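Local coordinates for protein Alpha/beta hydrolase (Pectobacterium atrosepticum SCRI1043, PDB 3BDV) that is probably a hydrolase of the alpha/beta-hydrolase fold, with calcium-binding sites, although its substrate is not established, at residues 102-107 with 122-127; 84-89 with 106-111. All blocks are in the same frame, centred on the assembly; numbering follows the deposited sequence.

Contact 1: 102-107 with 122-127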
ATOM      1  N   VAL A 102      -1.503   7.179   1.542  1.00 22.15           N
ATOM      2  CA  VAL A 102      -1.225   5.933   0.848  0.50 22.12           C
ATOM      3  C   VAL A 102       0.107   5.386   1.311  1.00 19.99           C
ATOM      4  O   VAL A 102       1.047   6.115   1.630  1.00 23.31           O
ATOM      5  CB  VAL A 102      -1.275   6.050  -0.717  0.50 20.87           C
ATOM      6  CG1 VAL A 102      -2.653   6.492  -1.213  0.50 23.00           C
ATOM      7  CG2 VAL A 102      -0.188   6.959  -1.222  0.50 26.27           C
HETATM    8  N   MSE A 103       0.142   4.073   1.441  1.00 16.76           N
HETATM    9  CA  MSE A 103       1.334   3.309   1.849  1.00 18.11           C
HETATM   10  C   MSE A 103       1.672   2.413   0.683  1.00 18.37           C
HETATM   11  O   MSE A 103       0.838   1.570   0.297  1.00 19.92           O
HETATM   12  CB  MSE A 103       1.049   2.483   3.115  1.00 20.21           C
HETATM   13  CG  MSE A 103       2.124   1.575   3.467  1.00 18.54           C
HETATM   14 SE   MSE A 103       1.896   1.038   5.338  0.75 19.80          SE
HETATM   15  CE  MSE A 103       3.034  -0.463   5.400  1.00 21.54           C
ATOM     16  N   LEU A 104       2.851   2.622   0.101  1.00 16.97           N
ATOM     17  CA  LEU A 104       3.321   1.968  -1.138  1.00 18.53           C
ATOM     18  C   LEU A 104       4.446   1.015  -0.754  1.00 18.98           C
ATOM     19  O   LEU A 104       5.556   1.404  -0.453  1.00 22.01           O
ATOM     20  CB  LEU A 104       3.811   2.977  -2.174  1.00 20.12           C
ATOM     21  CG  LEU A 104       2.804   4.063  -2.492  1.00 18.15           C
ATOM     22  CD1 LEU A 104       3.270   5.155  -3.513  1.00 22.94           C
ATOM     23  CD2 LEU A 104       1.488   3.416  -2.956  1.00 22.77           C
ATOM     24  N   VAL A 105       4.142  -0.273  -0.801  1.00 17.77           N
ATOM     25  CA  VAL A 105       5.102  -1.254  -0.351  1.00 17.84           C
ATOM     26  C   VAL A 105       5.650  -1.980  -1.569  1.00 18.72           C
ATOM     27  O   VAL A 105       4.896  -2.630  -2.290  1.00 19.19           O
ATOM     28  CB  VAL A 105       4.446  -2.286   0.591  1.00 18.98           C
ATOM     29  CG1 VAL A 105       5.526  -3.369   1.018  1.00 18.28           C
ATOM     30  CG2 VAL A 105       3.783  -1.575   1.800  1.00 20.55           C
ATOM     31  N   ALA A 106       6.947  -1.840  -1.804  1.00 18.32           N
ATOM     32  CA  ALA A 106       7.591  -2.442  -2.998  1.00 20.35           C
ATOM     33  C   ALA A 106       6.838  -2.038  -4.280  1.00 19.30           C
ATOM     34  O   ALA A 106       6.451  -2.880  -5.096  1.00 19.69           O
ATOM     35  CB  ALA A 106       7.718  -3.985  -2.883  1.00 17.82           C
ATOM     36  N   PRO A 107       6.664  -0.726  -4.490  1.00 17.99           N
ATOM     37  CA  PRO A 107       6.072  -0.308  -5.754  1.00 19.04           C
ATOM     38  C   PRO A 107       6.955  -0.814  -6.883  1.00 18.81           C
ATOM     39  O   PRO A 107       8.180  -0.800  -6.762  1.00 20.26           O
ATOM     40  CB  PRO A 107       6.108   1.213  -5.674  1.00 22.25           C
ATOM     41  CG  PRO A 107       7.165   1.508  -4.863  1.00 21.75           C
ATOM     42  CD  PRO A 107       7.207   0.438  -3.776  1.00 21.05           C
ATOM     43  N   SER A 122       5.538  12.989 -10.166  1.00 27.17           N
ATOM     44  CA  SER A 122       5.073  14.232  -9.575  1.00 26.99           C
ATOM     45  C   SER A 122       4.404  13.949  -8.231  1.00 26.32           C
ATOM     46  O   SER A 122       3.952  12.817  -7.960  1.00 24.13           O
ATOM     47  CB  SER A 122       4.156  14.987 -10.548  1.00 29.33           C
ATOM     48  OG  SER A 122       3.122  14.172 -11.039  1.00 35.40           O
ATOM     49  N   PRO A 123       4.359  14.966  -7.370  1.00 26.96           N
ATOM     50  CA  PRO A 123       3.863  14.770  -6.029  1.00 28.12           C
ATOM     51  C   PRO A 123       2.473  14.239  -5.930  1.00 27.50           C
ATOM     52  O   PRO A 123       1.567  14.678  -6.661  1.00 30.52           O
ATOM     53  CB  PRO A 123       3.938  16.163  -5.418  1.00 26.77           C
ATOM     54  CG  PRO A 123       4.945  16.847  -6.182  1.00 31.83           C
ATOM     55  CD  PRO A 123       4.774  16.357  -7.576  1.00 27.96           C
ATOM     56  N   LEU A 124       2.289  13.329  -4.993  1.00 25.60           N
ATOM     57  CA  LEU A 124       0.980  12.813  -4.695  1.00 27.14           C
ATOM     58  C   LEU A 124       0.298  13.878  -3.799  1.00 28.97           C
ATOM     59  O   LEU A 124       0.924  14.513  -2.944  1.00 28.84           O
ATOM     60  CB  LEU A 124       1.039  11.475  -3.980  1.00 27.11           C
ATOM     61  CG  LEU A 124       1.633  10.346  -4.850  1.00 33.33           C
ATOM     62  CD1 LEU A 124       1.678   9.038  -4.104  1.00 33.13           C
ATOM     63  CD2 LEU A 124       0.828  10.205  -6.122  1.00 37.46           C
ATOM     64  N   SER A 125      -0.979  14.075  -4.009  1.00 28.94           N
ATOM     65  CA  SER A 125      -1.658  15.147  -3.299  1.00 31.52           C
ATOM     66  C   SER A 125      -1.901  14.780  -1.828  1.00 29.92           C
ATOM     67  O   SER A 125      -2.439  15.588  -1.082  1.00 25.25           O
ATOM     68  CB  SER A 125      -2.986  15.434  -3.996  1.00 29.08           C
ATOM     69  OG  SER A 125      -3.820  14.278  -3.971  1.00 36.60           O
ATOM     70  N   VAL A 126      -1.533  13.567  -1.411  1.00 26.47           N
ATOM     71  CA  VAL A 126      -1.799  13.132  -0.031  1.00 25.39           C
ATOM     72  C   VAL A 126      -0.542  12.598   0.579  1.00 23.91           C
ATOM     73  O   VAL A 126       0.364  12.164  -0.146  1.00 25.83           O
ATOM     74  CB  VAL A 126      -2.828  12.011   0.012  1.00 23.85           C
ATOM     75  CG1 VAL A 126      -4.131  12.495  -0.606  1.00 33.12           C
ATOM     76  CG2 VAL A 126      -2.284  10.763  -0.722  1.00 26.07           C
ATOM     77  N   PRO A 127      -0.485  12.567   1.914  1.00 21.78           N
ATOM     78  CA  PRO A 127       0.651  11.945   2.579  1.00 22.38           C
ATOM     79  C   PRO A 127       0.898  10.502   2.144  1.00 21.39           C
ATOM     80  O   PRO A 127      -0.041   9.685   2.086  1.00 21.51           O
ATOM     81  CB  PRO A 127       0.277  12.040   4.082  1.00 20.92           C
ATOM     82  CG  PRO A 127      -0.628  13.245   4.131  1.00 22.82           C
ATOM     83  CD  PRO A 127      -1.422  13.183   2.882  1.00 23.58           C
TER

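Contact 2: 84-89 with 106-111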
ATOM      1  N   GLY A  84      -0.228  -3.178  -7.292  1.00 19.64           N
ATOM      2  CA  GLY A  84      -1.234  -2.540  -6.454  1.00 20.05           C
ATOM      3  C   GLY A  84      -0.809  -1.170  -5.967  1.00 19.94           C
ATOM      4  O   GLY A  84      -1.638  -0.267  -5.888  1.00 21.48           O
ATOM      5  N   ALA A  85       0.468  -0.988  -5.647  1.00 19.25           N
ATOM      6  CA  ALA A  85       0.925   0.300  -5.193  1.00 19.90           C
ATOM      7  C   ALA A  85       0.927   1.293  -6.337  1.00 20.35           C
ATOM      8  O   ALA A  85       0.620   2.467  -6.153  1.00 18.45           O
ATOM      9  CB  ALA A  85       2.345   0.183  -4.585  1.00 18.91           C
ATOM     10  N   LEU A  86       1.338   0.839  -7.525  1.00 18.36           N
ATOM     11  CA  LEU A  86       1.176   1.706  -8.707  1.00 18.93           C
ATOM     12  C   LEU A  86      -0.259   2.114  -8.904  1.00 18.90           C
ATOM     13  O   LEU A  86      -0.542   3.282  -9.216  1.00 21.15           O
ATOM     14  CB  LEU A  86       1.740   1.083  -9.965  1.00 19.16           C
ATOM     15  CG  LEU A  86       3.248   0.837  -9.877  1.00 17.90           C
ATOM     16  CD1 LEU A  86       3.786   0.242 -11.188  1.00 20.83           C
ATOM     17  CD2 LEU A  86       4.021   2.075  -9.452  1.00 20.32           C
ATOM     18  N   ALA A  87      -1.187   1.181  -8.784  1.00 20.18           N
ATOM     19  CA  ALA A  87      -2.591   1.568  -8.960  1.00 19.12           C
ATOM     20  C   ALA A  87      -3.029   2.600  -7.944  1.00 20.35           C
ATOM     21  O   ALA A  87      -3.754   3.532  -8.285  1.00 19.29           O
ATOM     22  CB  ALA A  87      -3.492   0.320  -8.891  1.00 19.49           C
ATOM     23  N   ALA A  88      -2.580   2.450  -6.694  1.00 17.88           N
ATOM     24  CA  ALA A  88      -2.906   3.369  -5.606  1.00 20.17           C
ATOM     25  C   ALA A  88      -2.373   4.746  -6.014  1.00 20.65           C
ATOM     26  O   ALA A  88      -3.077   5.749  -5.895  1.00 19.05           O
ATOM     27  CB  ALA A  88      -2.287   2.931  -4.262  1.00 19.67           C
ATOM     28  N   CYS A  89      -1.141   4.775  -6.518  1.00 20.85           N
ATOM     29  CA  CYS A  89      -0.533   6.018  -6.948  0.70 20.76           C
ATOM     30  C   CYS A  89      -1.359   6.665  -8.065  1.00 19.51           C
ATOM     31  O   CYS A  89      -1.644   7.834  -8.016  1.00 20.64           O
ATOM     32  CB  CYS A  89       0.884   5.738  -7.395  0.70 18.97           C
ATOM     33  SG  CYS A  89       1.747   7.104  -8.091  0.70 23.65           S
ATOM     34  N   ALA A 106       6.947  -1.840  -1.804  1.00 18.32           N
ATOM     35  CA  ALA A 106       7.591  -2.442  -2.998  1.00 20.35           C
ATOM     36  C   ALA A 106       6.838  -2.038  -4.280  1.00 19.30           C
ATOM     37  O   ALA A 106       6.451  -2.880  -5.096  1.00 19.69           O
ATOM     38  CB  ALA A 106       7.718  -3.985  -2.883  1.00 17.82           C
ATOM     39  N   PRO A 107       6.664  -0.726  -4.490  1.00 17.99           N
ATOM     40  CA  PRO A 107       6.072  -0.308  -5.754  1.00 19.04           C
ATOM     41  C   PRO A 107       6.955  -0.814  -6.883  1.00 18.81           C
ATOM     42  O   PRO A 107       8.180  -0.800  -6.762  1.00 20.26           O
ATOM     43  CB  PRO A 107       6.108   1.213  -5.674  1.00 22.25           C
ATOM     44  CG  PRO A 107       7.165   1.508  -4.863  1.00 21.75           C
ATOM     45  CD  PRO A 107       7.207   0.438  -3.776  1.00 21.05           C
ATOM     46  N   ALA A 108       6.341  -1.276  -7.969  1.00 19.37           N
ATOM     47  CA  ALA A 108       7.111  -1.726  -9.102  1.00 19.84           C
ATOM     48  C   ALA A 108       7.534  -0.515  -9.975  1.00 19.55           C
ATOM     49  O   ALA A 108       6.811   0.457 -10.057  1.00 20.30           O
ATOM     50  CB  ALA A 108       6.292  -2.748  -9.904  1.00 19.97           C
ATOM     51  N   GLU A 109       8.660  -0.638 -10.661  1.00 19.37           N
ATOM     52  CA  GLU A 109       9.026   0.288 -11.716  1.00 18.12           C
ATOM     53  C   GLU A 109       7.934   0.228 -12.785  1.00 19.28           C
ATOM     54  O   GLU A 109       7.614  -0.844 -13.308  1.00 18.59           O
ATOM     55  CB  GLU A 109      10.406  -0.126 -12.280  1.00 19.99           C
ATOM     56  CG  GLU A 109      10.963   0.774 -13.331  1.00 20.01           C
ATOM     57  CD  GLU A 109      11.406   2.114 -12.786  1.00 19.57           C
ATOM     58  OE1 GLU A 109      12.363   2.147 -11.985  1.00 22.23           O
ATOM     59  OE2 GLU A 109      10.812   3.130 -13.175  1.00 18.30           O
ATOM     60  N   PRO A 110       7.323   1.382 -13.100  1.00 18.51           N
ATOM     61  CA  PRO A 110       6.235   1.326 -14.102  1.00 19.26           C
ATOM     62  C   PRO A 110       6.516   0.633 -15.454  1.00 21.53           C
ATOM     63  O   PRO A 110       5.647  -0.058 -16.022  1.00 20.14           O
ATOM     64  CB  PRO A 110       5.891   2.792 -14.269  1.00 15.85           C
ATOM     65  CG  PRO A 110       6.175   3.378 -12.951  1.00 21.56           C
ATOM     66  CD  PRO A 110       7.406   2.719 -12.485  1.00 18.43           C
HETATM   67  N   MSE A 111       7.743   0.709 -15.919  1.00 20.48           N
HETATM   68  CA  MSE A 111       8.079   0.068 -17.178  1.00 19.24           C
HETATM   69  C   MSE A 111       7.897  -1.437 -17.132  1.00 20.32           C
HETATM   70  O   MSE A 111       7.577  -2.040 -18.169  1.00 17.64           O
HETATM   71  CB  MSE A 111       9.507   0.456 -17.594  1.00 21.01           C
HETATM   72  CG  MSE A 111      10.059  -0.204 -18.863  1.00 18.01           C
HETATM   73 SE   MSE A 111       9.455   0.815 -20.335  0.75 22.67          SE
HETATM   74  CE  MSE A 111      10.616   2.399 -20.120  1.00 25.83           C
TER

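Contact 1: 102-107 with 122-127
Val102 and Leu124 meet with their side chains crossing at about a right angle, where the end of the loop 106-127 folds back onto strand 99-105. Leu124 has CG beside its own backbone N and anti to its carbonyl carbon (chi1 -65°), and its CD1 methyl does the touching. This methyl lies 4.0 Å from CG2 of Val102, the branch that, in the conformer described, sits in the crowded position between backbone N and carbonyl carbon, and 4.2 Å from CD1 of Leu104. One leucine tip thus meets two residues that point to the same face of strand 99-105, two positions apart. The other valine branch, CG1 of Val102, approaches CG2 of Val126 at a looser 4.3 Å. Beside this apolar cluster the backbones join: Val102 N donates to Pro127 O at 3.0 Å, with the donor in the carbonyl plane and a C=O...N angle of 160°. Val102 also bonds through its backbone to Leu129, so it pairs with the residues on either side of Thr128, as a parallel strand pair requires. The cluster packs against helix 83-93, where Val102 meets Val92 and Leu124 meets Gln93; Met103, a selenomethionine, touches Trp38 of helix 34-41 instead.

Contact 2: 84-89 with 106-111
With CG anti to its carbonyl carbon (chi1 -62°) and an extended second torsion (chi2 -178°), Leu86 carries both its methyls off helix 83-93 and onto the loop that follows strand 99-105. In this alpha/beta-hydrolase fold the helix begins within what is probably the nucleophile elbow, whose GxSxG sequence ends at Gly84, so the contact packs the first turn of that helix against the loop at the end of the next strand. On the helix, Ala85 points at the loop, its CB 3.9 Å from CA of Pro107 and 4.1 Å from that proline's CB. Further along the loop, Leu86 lies between two residues, Ala108 and Pro110: its CD1 reaches CB of Ala108 at 4.1 Å and CA of Pro110 at 4.0 Å, while its CD2 approaches CG of Pro110 at 4.3 Å. Glu109 starts out away from the helix; its carboxylate makes a salt bridge through OE1 to Arg143 NE and a hydrogen bond through OE2 to Trp147 NE1. The tightest approach involves a backbone group: the carbonyl oxygen Ala108 O comes in at the fork of the leucine, 3.2 Å from Leu86 CD1 and 3.3 Å from Leu86 CD2.

Contacts 1 and 2, with centres about 9 Å apart, share Ala106 and Pro107; both involve the beta-alpha-beta unit of strand 76-81, helix 83-93 and strand 99-105, and the loop that leaves it for strand 128-132. Leu104 is the main bridge: its CD2 packs 3.4 Å from Ala85 O and 4.0 Å from Ala88 CB, while its CD1 serves contact 1. A second bridge runs from Leu124 CD2 to Cys89 SG at 3.8 Å. Leu104 also lies close to the probable nucleophile elbow. The side chain of Leu124 is about 6 Å from that of Asp152, a calcium-binding residue with no ion bound here, and Pro110's is about 10 Å from a bound calcium ion.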